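Pyridoxal kinase (Entamoeba histolytica, PDB 4S1H) probably transfers a phosphate from ATP to pyridoxal, yielding pyridoxal 5'-phosphate, in a magnesium-dependent reaction. Local coordinates at residues D111-D116 against A144-F149; D138-N143 against P174-T179; N156-A161 against I181-D186. One frame throughout, in Å; residues are numbered along the deposited sequence.

Contact 1: residues D111-D116 against A144-F149. With MG (magnesium ion), chain D; MG (magnesium ion), chain E.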
loop_
_atom_site.group_PDB
_atom_site.type_symbol
_atom_site.label_atom_id
_atom_site.label_comp_id
_atom_site.label_asym_id
_atom_site.label_seq_id
_atom_site.Cartn_x
_atom_site.Cartn_y
_atom_site.Cartn_z
ATOM N N ASP A 111 1.337 -17.077 6.345
ATOM C CA ASP A 111 1.656 -16.493 7.644
ATOM C C ASP A 111 0.368 -16.475 8.450
ATOM O O ASP A 111 -0.454 -15.582 8.285
ATOM C CB ASP A 111 2.145 -15.063 7.409
ATOM C CG ASP A 111 2.731 -14.439 8.619
ATOM O OD1 ASP A 111 3.166 -15.178 9.527
ATOM O OD2 ASP A 111 2.842 -13.179 8.638
ATOM N N PRO A 112 0.151 -17.482 9.297
ATOM C CA PRO A 112 -1.087 -17.546 10.057
ATOM C C PRO A 112 -1.063 -16.466 11.132
ATOM O O PRO A 112 -0.136 -16.414 11.915
ATOM C CB PRO A 112 -1.063 -18.948 10.639
ATOM C CG PRO A 112 0.381 -19.297 10.765
ATOM C CD PRO A 112 1.113 -18.505 9.706
ATOM N N ILE A 113 -2.063 -15.601 11.132
ATOM C CA ILE A 113 -2.180 -14.515 12.106
ATOM C C ILE A 113 -3.359 -14.839 12.993
ATOM O O ILE A 113 -4.517 -14.665 12.630
ATOM C CB ILE A 113 -2.390 -13.133 11.455
ATOM C CG1 ILE A 113 -1.368 -12.909 10.344
ATOM C CG2 ILE A 113 -2.327 -12.039 12.513
ATOM C CD1 ILE A 113 0.075 -12.993 10.782
ATOM N N LEU A 114 -3.048 -15.333 14.169
ATOM C CA LEU A 114 -4.082 -15.776 15.088
ATOM C C LEU A 114 -3.958 -15.145 16.472
ATOM O O LEU A 114 -4.970 -14.891 17.122
ATOM C CB LEU A 114 -4.073 -17.291 15.206
ATOM C CG LEU A 114 -4.266 -18.075 13.914
ATOM C CD1 LEU A 114 -4.114 -19.547 14.214
ATOM C CD2 LEU A 114 -5.630 -17.799 13.330
ATOM N N GLY A 115 -2.740 -14.892 16.933
ATOM C CA GLY A 115 -2.573 -14.331 18.277
ATOM C C GLY A 115 -1.129 -14.280 18.719
ATOM O O GLY A 115 -0.208 -14.549 17.960
ATOM N N ASP A 116 -0.940 -13.931 19.974
ATOM C CA ASP A 116 0.385 -13.832 20.556
ATOM C C ASP A 116 0.254 -13.856 22.066
ATOM O O ASP A 116 -0.829 -13.625 22.616
ATOM C CB ASP A 116 1.065 -12.530 20.106
ATOM C CG ASP A 116 2.584 -12.619 20.113
ATOM O OD1 ASP A 116 3.144 -13.626 20.626
ATOM O OD2 ASP A 116 3.222 -11.686 19.558
ATOM N N ALA A 144 5.089 -18.792 18.344
ATOM C CA ALA A 144 4.848 -19.961 19.183
ATOM C C ALA A 144 3.370 -20.124 19.552
ATOM O O ALA A 144 2.840 -21.235 19.559
ATOM C CB ALA A 144 5.694 -19.916 20.424
ATOM N N THR A 145 2.697 -19.012 19.826
ATOM C CA THR A 145 1.284 -19.050 20.163
ATOM C C THR A 145 0.435 -19.614 19.013
ATOM O O THR A 145 -0.467 -20.436 19.222
ATOM C CB THR A 145 0.788 -17.642 20.538
ATOM O OG1 THR A 145 1.416 -17.235 21.763
ATOM C CG2 THR A 145 -0.708 -17.632 20.754
ATOM N N GLU A 146 0.739 -19.135 17.813
ATOM C CA GLU A 146 0.030 -19.547 16.620
ATOM C C GLU A 146 0.264 -21.028 16.350
ATOM O O GLU A 146 -0.700 -21.752 16.061
ATOM C CB GLU A 146 0.365 -18.640 15.440
ATOM C CG GLU A 146 -0.210 -17.265 15.682
ATOM C CD GLU A 146 0.468 -16.148 14.947
ATOM O OE1 GLU A 146 1.624 -16.331 14.486
ATOM O OE2 GLU A 146 -0.209 -15.089 14.841
ATOM N N LEU A 147 1.515 -21.484 16.489
ATOM C CA LEU A 147 1.821 -22.913 16.403
ATOM C C LEU A 147 0.998 -23.738 17.388
ATOM O O LEU A 147 0.462 -24.780 17.034
ATOM C CB LEU A 147 3.332 -23.179 16.589
ATOM C CG LEU A 147 3.824 -24.621 16.429
ATOM C CD1 LEU A 147 3.560 -25.153 15.013
ATOM C CD2 LEU A 147 5.309 -24.701 16.723
ATOM N N SER A 148 0.871 -23.261 18.623
ATOM C CA SER A 148 0.053 -23.939 19.605
ATOM C C SER A 148 -1.427 -24.008 19.205
ATOM O O SER A 148 -2.074 -25.051 19.366
ATOM C CB SER A 148 0.221 -23.242 20.952
ATOM O OG SER A 148 -0.531 -23.869 21.954
ATOM N N PHE A 149 -1.964 -22.920 18.680
ATOM C CA PHE A 149 -3.356 -22.899 18.202
ATOM C C PHE A 149 -3.590 -23.803 16.996
ATOM O O PHE A 149 -4.676 -24.338 16.855
ATOM C CB PHE A 149 -3.829 -21.469 17.848
ATOM C CG PHE A 149 -3.944 -20.535 19.030
ATOM C CD1 PHE A 149 -4.274 -21.014 20.302
ATOM C CD2 PHE A 149 -3.764 -19.159 18.868
ATOM C CE1 PHE A 149 -4.381 -20.155 21.387
ATOM C CE2 PHE A 149 -3.875 -18.299 19.960
ATOM C CZ PHE A 149 -4.183 -18.798 21.217
HETATM MG MG MG D . 4.104 -14.884 11.265
HETATM MG MG MG E . 5.221 -11.553 18.651
HETATM O O HOH W 1 3.548 -12.742 11.282
HETATM O O HOH W 2 3.758 -16.396 20.720
HETATM O O HOH W 3 5.596 -13.455 19.303
HETATM O O HOH W 4 2.461 -15.295 12.282
HETATM O O HOH W 5 5.982 -14.175 10.114
HETATM O O HOH W 6 5.205 -14.639 12.979
#

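Contact 2: residues D138-N143 against P174-T179. With MG (magnesium ion), chain D; ADP (adenosine-5'-diphosphate), chain C.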
loop_
_atom_site.group_PDB
_atom_site.type_symbol
_atom_site.label_atom_id
_atom_site.label_comp_id
_atom_site.label_asym_id
_atom_site.label_seq_id
_atom_site.Cartn_x
_atom_site.Cartn_y
_atom_site.Cartn_z
ATOM N N ASP A 138 3.884 -24.003 1.151
ATOM C CA ASP A 138 5.260 -24.453 1.021
ATOM C C ASP A 138 6.085 -24.156 2.285
ATOM O O ASP A 138 7.025 -24.876 2.610
ATOM C CB ASP A 138 5.852 -23.816 -0.214
ATOM C CG ASP A 138 5.162 -24.299 -1.481
ATOM O OD1 ASP A 138 5.467 -25.448 -1.924
ATOM O OD2 ASP A 138 4.255 -23.594 -1.966
ATOM N N ILE A 139 5.717 -23.090 2.987
ATOM C CA ILE A 139 6.329 -22.670 4.225
ATOM C C ILE A 139 5.294 -21.927 5.051
ATOM O O ILE A 139 4.445 -21.164 4.497
ATOM C CB ILE A 139 7.569 -21.816 3.956
ATOM C CG1 ILE A 139 8.262 -21.420 5.240
ATOM C CG2 ILE A 139 7.206 -20.567 3.137
ATOM C CD1 ILE A 139 9.617 -20.796 5.026
ATOM N N ILE A 140 5.351 -22.095 6.360
ATOM C CA ILE A 140 4.503 -21.334 7.252
ATOM C C ILE A 140 5.355 -20.600 8.271
ATOM O O ILE A 140 6.413 -21.113 8.662
ATOM C CB ILE A 140 3.397 -22.173 7.912
ATOM C CG1 ILE A 140 3.954 -23.236 8.873
ATOM C CG2 ILE A 140 2.550 -22.859 6.849
ATOM C CD1 ILE A 140 2.857 -23.869 9.710
ATOM N N THR A 141 4.882 -19.443 8.748
ATOM C CA THR A 141 5.664 -18.555 9.645
ATOM C C THR A 141 4.912 -18.138 10.920
ATOM O O THR A 141 4.763 -16.920 11.199
ATOM C CB THR A 141 6.145 -17.311 8.875
ATOM O OG1 THR A 141 5.007 -16.658 8.314
ATOM C CG2 THR A 141 7.070 -17.671 7.741
ATOM N N PRO A 142 4.402 -19.101 11.686
ATOM C CA PRO A 142 3.735 -18.759 12.931
ATOM C C PRO A 142 4.725 -18.342 14.031
ATOM O O PRO A 142 5.859 -18.827 14.058
ATOM C CB PRO A 142 3.118 -20.096 13.354
ATOM C CG PRO A 142 4.102 -21.112 12.860
ATOM C CD PRO A 142 4.553 -20.565 11.537
ATOM N N ASN A 143 4.266 -17.531 14.979
ATOM C CA ASN A 143 4.901 -17.455 16.282
ATOM C C ASN A 143 4.523 -18.687 17.142
ATOM O O ASN A 143 3.730 -19.551 16.720
ATOM C CB ASN A 143 4.601 -16.109 16.981
ATOM C CG ASN A 143 3.141 -15.945 17.360
ATOM O OD1 ASN A 143 2.424 -16.923 17.583
ATOM N ND2 ASN A 143 2.681 -14.694 17.409
ATOM N N PRO A 174 5.983 -28.687 4.303
ATOM C CA PRO A 174 7.423 -28.947 4.194
ATOM C C PRO A 174 8.320 -28.155 5.137
ATOM O O PRO A 174 9.338 -28.702 5.570
ATOM C CB PRO A 174 7.750 -28.590 2.738
ATOM C CG PRO A 174 6.438 -28.526 2.049
ATOM C CD PRO A 174 5.441 -28.111 3.059
ATOM N N VAL A 175 7.985 -26.903 5.437
ATOM C CA VAL A 175 8.873 -26.023 6.200
ATOM C C VAL A 175 8.057 -25.209 7.180
ATOM O O VAL A 175 7.038 -24.640 6.815
ATOM C CB VAL A 175 9.712 -25.103 5.317
ATOM C CG1 VAL A 175 10.706 -24.320 6.165
ATOM C CG2 VAL A 175 10.431 -25.883 4.220
ATOM N N ILE A 176 8.516 -25.122 8.414
ATOM C CA ILE A 176 7.854 -24.355 9.453
ATOM C C ILE A 176 8.913 -23.487 10.084
ATOM O O ILE A 176 9.882 -24.003 10.634
ATOM C CB ILE A 176 7.169 -25.234 10.512
ATOM C CG1 ILE A 176 6.148 -26.220 9.876
ATOM C CG2 ILE A 176 6.496 -24.387 11.568
ATOM C CD1 ILE A 176 5.845 -27.386 10.776
ATOM N N LEU A 177 8.740 -22.176 9.998
ATOM C CA LEU A 177 9.587 -21.213 10.636
ATOM C C LEU A 177 8.803 -20.693 11.838
ATOM O O LEU A 177 7.855 -19.942 11.688
ATOM C CB LEU A 177 9.915 -20.056 9.658
ATOM C CG LEU A 177 10.977 -19.092 10.131
ATOM C CD1 LEU A 177 12.349 -19.750 10.213
ATOM C CD2 LEU A 177 11.038 -17.867 9.235
ATOM N N VAL A 178 9.193 -21.118 13.038
ATOM C CA VAL A 178 8.585 -20.648 14.267
ATOM C C VAL A 178 9.333 -19.382 14.664
ATOM O O VAL A 178 10.500 -19.422 14.987
ATOM C CB VAL A 178 8.641 -21.710 15.396
ATOM C CG1 VAL A 178 7.779 -21.217 16.544
ATOM C CG2 VAL A 178 8.162 -23.059 14.895
ATOM N N THR A 179 8.659 -18.252 14.564
ATOM C CA THR A 179 9.344 -16.941 14.491
ATOM C C THR A 179 9.760 -16.443 15.866
ATOM O O THR A 179 10.605 -15.540 15.968
ATOM C CB THR A 179 8.484 -15.868 13.784
ATOM O OG1 THR A 179 7.224 -15.687 14.437
ATOM C CG2 THR A 179 8.224 -16.269 12.349
HETATM MG MG MG D . 4.104 -14.884 11.265
HETATM P PB ADP C . 4.486 -11.778 15.456
HETATM O O1B ADP C . 4.260 -12.081 16.920
HETATM O O2B ADP C . 4.133 -10.350 15.077
HETATM O O3B ADP C . 3.926 -12.858 14.582
HETATM P PA ADP C . 7.224 -12.265 16.276
HETATM O O1A ADP C . 7.498 -13.740 16.152
HETATM O O2A ADP C . 6.872 -11.695 17.610
HETATM O O3A ADP C . 6.071 -11.847 15.216
HETATM O "O5'" ADP C . 8.452 -11.446 15.706
HETATM C "C5'" ADP C . 9.006 -11.637 14.420
HETATM C "C4'" ADP C . 10.474 -11.335 14.530
HETATM O "O4'" ADP C . 10.647 -9.997 14.995
HETATM C "C3'" ADP C . 11.154 -12.226 15.564
HETATM O "O3'" ADP C . 11.651 -13.429 14.965
HETATM C "C2'" ADP C . 12.229 -11.329 16.096
HETATM O "O2'" ADP C . 13.361 -11.380 15.239
HETATM C "C1'" ADP C . 11.637 -9.934 16.011
HETATM N N9 ADP C . 11.047 -9.423 17.271
HETATM C C8 ADP C . 9.760 -9.318 17.628
HETATM N N7 ADP C . 9.626 -8.767 18.860
HETATM C C5 ADP C . 10.864 -8.503 19.299
HETATM C C6 ADP C . 11.460 -7.904 20.516
HETATM N N6 ADP C . 10.656 -7.492 21.518
HETATM N N1 ADP C . 12.806 -7.818 20.572
HETATM C C2 ADP C . 13.609 -8.245 19.557
HETATM N N3 ADP C . 13.129 -8.791 18.420
HETATM C C4 ADP C . 11.793 -8.935 18.248
HETATM O O HOH W 6 5.205 -14.639 12.979
HETATM O O HOH W 4 2.461 -15.295 12.282
HETATM O O HOH W 5 5.982 -14.175 10.114
HETATM O O HOH W 1 3.548 -12.742 11.282
#

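Contact 3: residues N156-A161 against I181-D186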
loop_
_atom_site.group_PDB
_atom_site.type_symbol
_atom_site.label_atom_id
_atom_site.label_comp_id
_atom_site.label_asym_id
_atom_site.label_seq_id
_atom_site.Cartn_x
_atom_site.Cartn_y
_atom_site.Cartn_z
ATOM N N ASN A 156 6.062 -23.871 24.699
ATOM C CA ASN A 156 6.750 -23.018 25.668
ATOM C C ASN A 156 8.265 -23.169 25.623
ATOM O O ASN A 156 8.953 -22.646 26.494
ATOM C CB ASN A 156 6.248 -23.330 27.088
ATOM C CG ASN A 156 4.767 -23.120 27.245
ATOM O OD1 ASN A 156 4.231 -22.026 27.039
ATOM N ND2 ASN A 156 4.083 -24.201 27.581
ATOM N N SER A 157 8.771 -23.892 24.629
ATOM C CA SER A 157 10.164 -24.208 24.534
ATOM C C SER A 157 10.450 -24.789 23.193
ATOM O O SER A 157 9.527 -25.146 22.480
ATOM C CB SER A 157 10.545 -25.274 25.576
ATOM O OG SER A 157 9.858 -26.503 25.328
ATOM N N VAL A 158 11.732 -24.934 22.888
ATOM C CA VAL A 158 12.132 -25.482 21.582
ATOM C C VAL A 158 11.696 -26.948 21.472
ATOM O O VAL A 158 11.137 -27.336 20.455
ATOM C CB VAL A 158 13.649 -25.338 21.365
ATOM C CG1 VAL A 158 14.119 -26.169 20.183
ATOM C CG2 VAL A 158 14.011 -23.860 21.173
ATOM N N SER A 159 11.889 -27.740 22.524
ATOM C CA SER A 159 11.460 -29.120 22.435
ATOM C C SER A 159 9.942 -29.182 22.084
ATOM O O SER A 159 9.519 -29.957 21.216
ATOM C CB SER A 159 11.758 -29.861 23.735
ATOM O OG SER A 159 10.984 -29.319 24.782
ATOM N N GLU A 160 9.133 -28.423 22.842
ATOM C CA GLU A 160 7.703 -28.386 22.560
ATOM C C GLU A 160 7.417 -27.962 21.135
ATOM O O GLU A 160 6.571 -28.552 20.496
ATOM C CB GLU A 160 6.948 -27.545 23.582
ATOM C CG GLU A 160 6.918 -28.224 24.934
ATOM C CD GLU A 160 6.121 -27.497 26.012
ATOM O OE1 GLU A 160 5.913 -26.273 25.897
ATOM O OE2 GLU A 160 5.734 -28.165 27.006
ATOM N N ALA A 161 8.094 -26.910 20.654
ATOM C CA ALA A 161 7.938 -26.518 19.261
ATOM C C ALA A 161 8.264 -27.674 18.330
ATOM O O ALA A 161 7.572 -27.834 17.338
ATOM C CB ALA A 161 8.782 -25.293 18.944
ATOM N N ILE A 181 9.972 -18.008 20.047
ATOM C CA ILE A 181 9.773 -18.868 21.200
ATOM C C ILE A 181 10.532 -18.194 22.337
ATOM O O ILE A 181 11.732 -17.975 22.234
ATOM C CB ILE A 181 10.340 -20.283 20.981
ATOM C CG1 ILE A 181 9.721 -20.946 19.753
ATOM C CG2 ILE A 181 10.135 -21.129 22.242
ATOM C CD1 ILE A 181 10.537 -22.099 19.192
ATOM N N LYS A 182 9.835 -17.895 23.431
ATOM C CA LYS A 182 10.455 -17.280 24.628
ATOM C C LYS A 182 11.437 -18.230 25.305
ATOM O O LYS A 182 11.097 -19.369 25.586
ATOM C CB LYS A 182 9.382 -16.870 25.661
ATOM C CG LYS A 182 8.285 -15.944 25.145
ATOM C CD LYS A 182 7.295 -15.639 26.260
ATOM C CE LYS A 182 6.097 -14.841 25.822
ATOM N NZ LYS A 182 5.247 -15.502 24.800
ATOM N N GLU A 183 12.667 -17.766 25.510
ATOM C CA GLU A 183 13.677 -18.504 26.269
ATOM C C GLU A 183 14.496 -17.483 27.082
ATOM O O GLU A 183 15.428 -16.863 26.568
ATOM C CB GLU A 183 14.563 -19.348 25.332
ATOM C CG GLU A 183 14.992 -20.694 25.918
ATOM C CD GLU A 183 13.934 -21.791 25.733
ATOM O OE1 GLU A 183 12.808 -21.656 26.269
ATOM O OE2 GLU A 183 14.221 -22.806 25.051
ATOM N N GLY A 184 14.118 -17.298 28.350
ATOM C CA GLY A 184 14.722 -16.269 29.212
ATOM C C GLY A 184 14.453 -14.853 28.712
ATOM O O GLY A 184 13.298 -14.463 28.578
ATOM N N ASN A 185 15.518 -14.093 28.429
ATOM C CA ASN A 185 15.416 -12.767 27.783
ATOM C C ASN A 185 15.844 -12.803 26.319
ATOM O O ASN A 185 16.221 -11.769 25.739
ATOM C CB ASN A 185 16.254 -11.730 28.524
ATOM C CG ASN A 185 15.840 -11.564 29.973
ATOM O OD1 ASN A 185 14.739 -11.957 30.373
ATOM N ND2 ASN A 185 16.717 -10.959 30.767
ATOM N N ASP A 186 15.808 -14.004 25.740
ATOM C CA ASP A 186 15.984 -14.181 24.324
ATOM C C ASP A 186 14.689 -14.658 23.712
ATOM O O ASP A 186 13.773 -15.135 24.383
ATOM C CB ASP A 186 17.093 -15.194 24.023
ATOM C CG ASP A 186 18.429 -14.777 24.608
ATOM O OD1 ASP A 186 18.910 -13.669 24.261
ATOM O OD2 ASP A 186 18.984 -15.551 25.421
#

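Contact 1: residues D111-D116 against A144-F149
One carboxylate oxygen, Glu-146 OE2, takes the N-H groups of two consecutive residues, Leu-114 and Gly-115. Glu-146 and Asn-143 are the ends of an N-x-x-E sequence, a motif known in the ribokinase family for its place in the magnesium and phosphate site. Leu-114 N lies 2.9 Å from Glu-146 OE2 and comes from above the carboxylate plane. Gly-115 N, at 3.3 Å from the same OE2, approaches on the anti side, closer to the plane. Both bonds are nearly straight. CG of Glu-146 is anti to its own carbonyl carbon (chi1 -68°), and the chain then runs extended from helix 144-151 to the 111-116 backbone. The fit brings acceptors together. Glu-146 OE1 stands 3.1 Å from Pro-112 O without a hydrogen bond between them. OE1 does receive a bond from a water of the first magnesium ion, the ion also held by Asp-111 OD1. The second magnesium ion is bound by Asp-116 OD2. The same aspartate reaches the helix start through a water, which donates to its OD1 and accepts from Thr-145 N. Thr-145 crosses the Asp-116 side chain at about a right angle, with its CB 3.8 Å from Asp-116 CA. Its OG1 is hydrogen-bonded to Gly-118 N. Farther along the helix the contact is apolar. Leu-114 and Phe-149 slide past each other in opposite directions. Leu-114 CD1 is 4.1 Å from Phe-149 CB, while Leu-114 CB sits at the ring edge, 4.1 Å from Phe-149 CD2.

Contact 2: residues D138-N143 against P174-T179
Pro-174 lays its ring against the carbonyl oxygen of Asp-138, with CD 3.6 Å from that O. The carboxylate of Asp-138 is engaged on strand 107-110, by Phe-108 N, and also by Lys-101. Val-175 follows, and its carbonyl oxygen accepts from Ile-140 N. On the side chains, Val-175 CG1 meets Ile-139 CD1 at 3.9 Å. CG1 of Ile-139, anti to its backbone N (chi1 -177°), also lies against Val-175 CG1, and the two side chains cross obliquely. At Ile-176 the backbones are bridged to Ile-140. The two isoleucines lie side by side and point the same way, with CG1 of Ile-176 3.8 Å from CG1 of Ile-140. Both also touch Leu-168 of helix 158-170. This is a beta-alpha-beta crossover of the ribokinase-like fold: the chain leaves strand 139-140, passes through two helices and returns as strand 175-183, with the segments running the same way, 26° apart. Leu-177 N then gives a nearly straight bond of 2.9 Å to Ile-140 O. Its side chain crosses that of Thr-141 and packs toward helix 216-229. Thr-141 O binds a magnesium ion at 2.1 Å. Val-178 brings its CA to 3.3 Å from Pro-142 O in a CA-H...O contact, and the same oxygen accepts from Thr-179 N. Thr-179 ends the segment at the nucleotide. Its OG1 donates to O1A of ADP at 2.6 Å and accepts from a water bound to the magnesium. Its carbonyl oxygen accepts from O3' of the ribose. Across from it, Asn-143 ND2 donates to O1B of ADP at 3.1 Å, while Asn-143 OD1 caps Glu-146 N in the next helix.

Contact 3: residues N156-A161 against I181-D186
Ile-181 reaches the start of helix 158-170 with both branches of its side chain. It lies on strand 175-183, which turns back into strand 186-193 as a beta hairpin of the ribokinase-like fold. CG2 of Ile-181 is anti to the backbone N and rests on the backbone of Ser-157, 3.8 Å from its C. CG1 is anti to the carbonyl carbon (chi1 -57°). The chain goes on nearly extended to CD1, which packs 3.7 Å from Ala-161 CB. Val-158 CG2 is a looser neighbour of the same methyl. Ala-161 follows Ser-157 by one helical turn, and its N is bonded to Ser-157 O. The isoleucine therefore spans the first turn of the helix. Leu-190 of strand 186-193, the other arm of the hairpin, touches both Ile-181 and Ala-161. The helix end is also held from within. Ser-157 is the N-cap residue, and its OG shares a hydrogen bond with Ser-159 OG. Glu-160 OE1 accepts from Asn-156 N at 2.7 Å, nearly along its C-O axis. Glu-183 arrives differently. Its chi1 of -144° lies off the usual staggered positions, and the chain bends at chi2 (84°). The bend brings the carboxylate near the helix start. The Glu-183 and Val-158 side chains cross at about a right angle. The charge of Glu-183 would be expected to suit the positive end of the helix dipole, though it makes no hydrogen bond to 156-161. The hairpin closes in a type II' turn from Glu-183 to Asp-186, with Gly-184 at a positive phi. Val-158 N is buried without a hydrogen-bond partner, and Glu-183 OE2 approaches it to 3.9 Å.

Contacts 1 and 2 have centres about 10 Å apart and interlock along the chain, since their segments alternate. Strand 139-140 of contact 2 is followed, after a short loop, by helix 144-151 of contact 1. They share one magnesium ion, bound by Asp-111 and Thr-141, and they touch directly where Asn-143 ND2 meets Gly-115 O. Together they contribute ligands of both magnesium ions and groups that bind the ADP phosphates. Contact 3 lies farther out, its centre about 14 Å from that of contact 1 and about 16 Å from that of contact 2. It opens after contact 1 has closed but interlocks with contact 2. Both use strand 175-183, which runs from the crossover past the nucleotide to the outer hairpin.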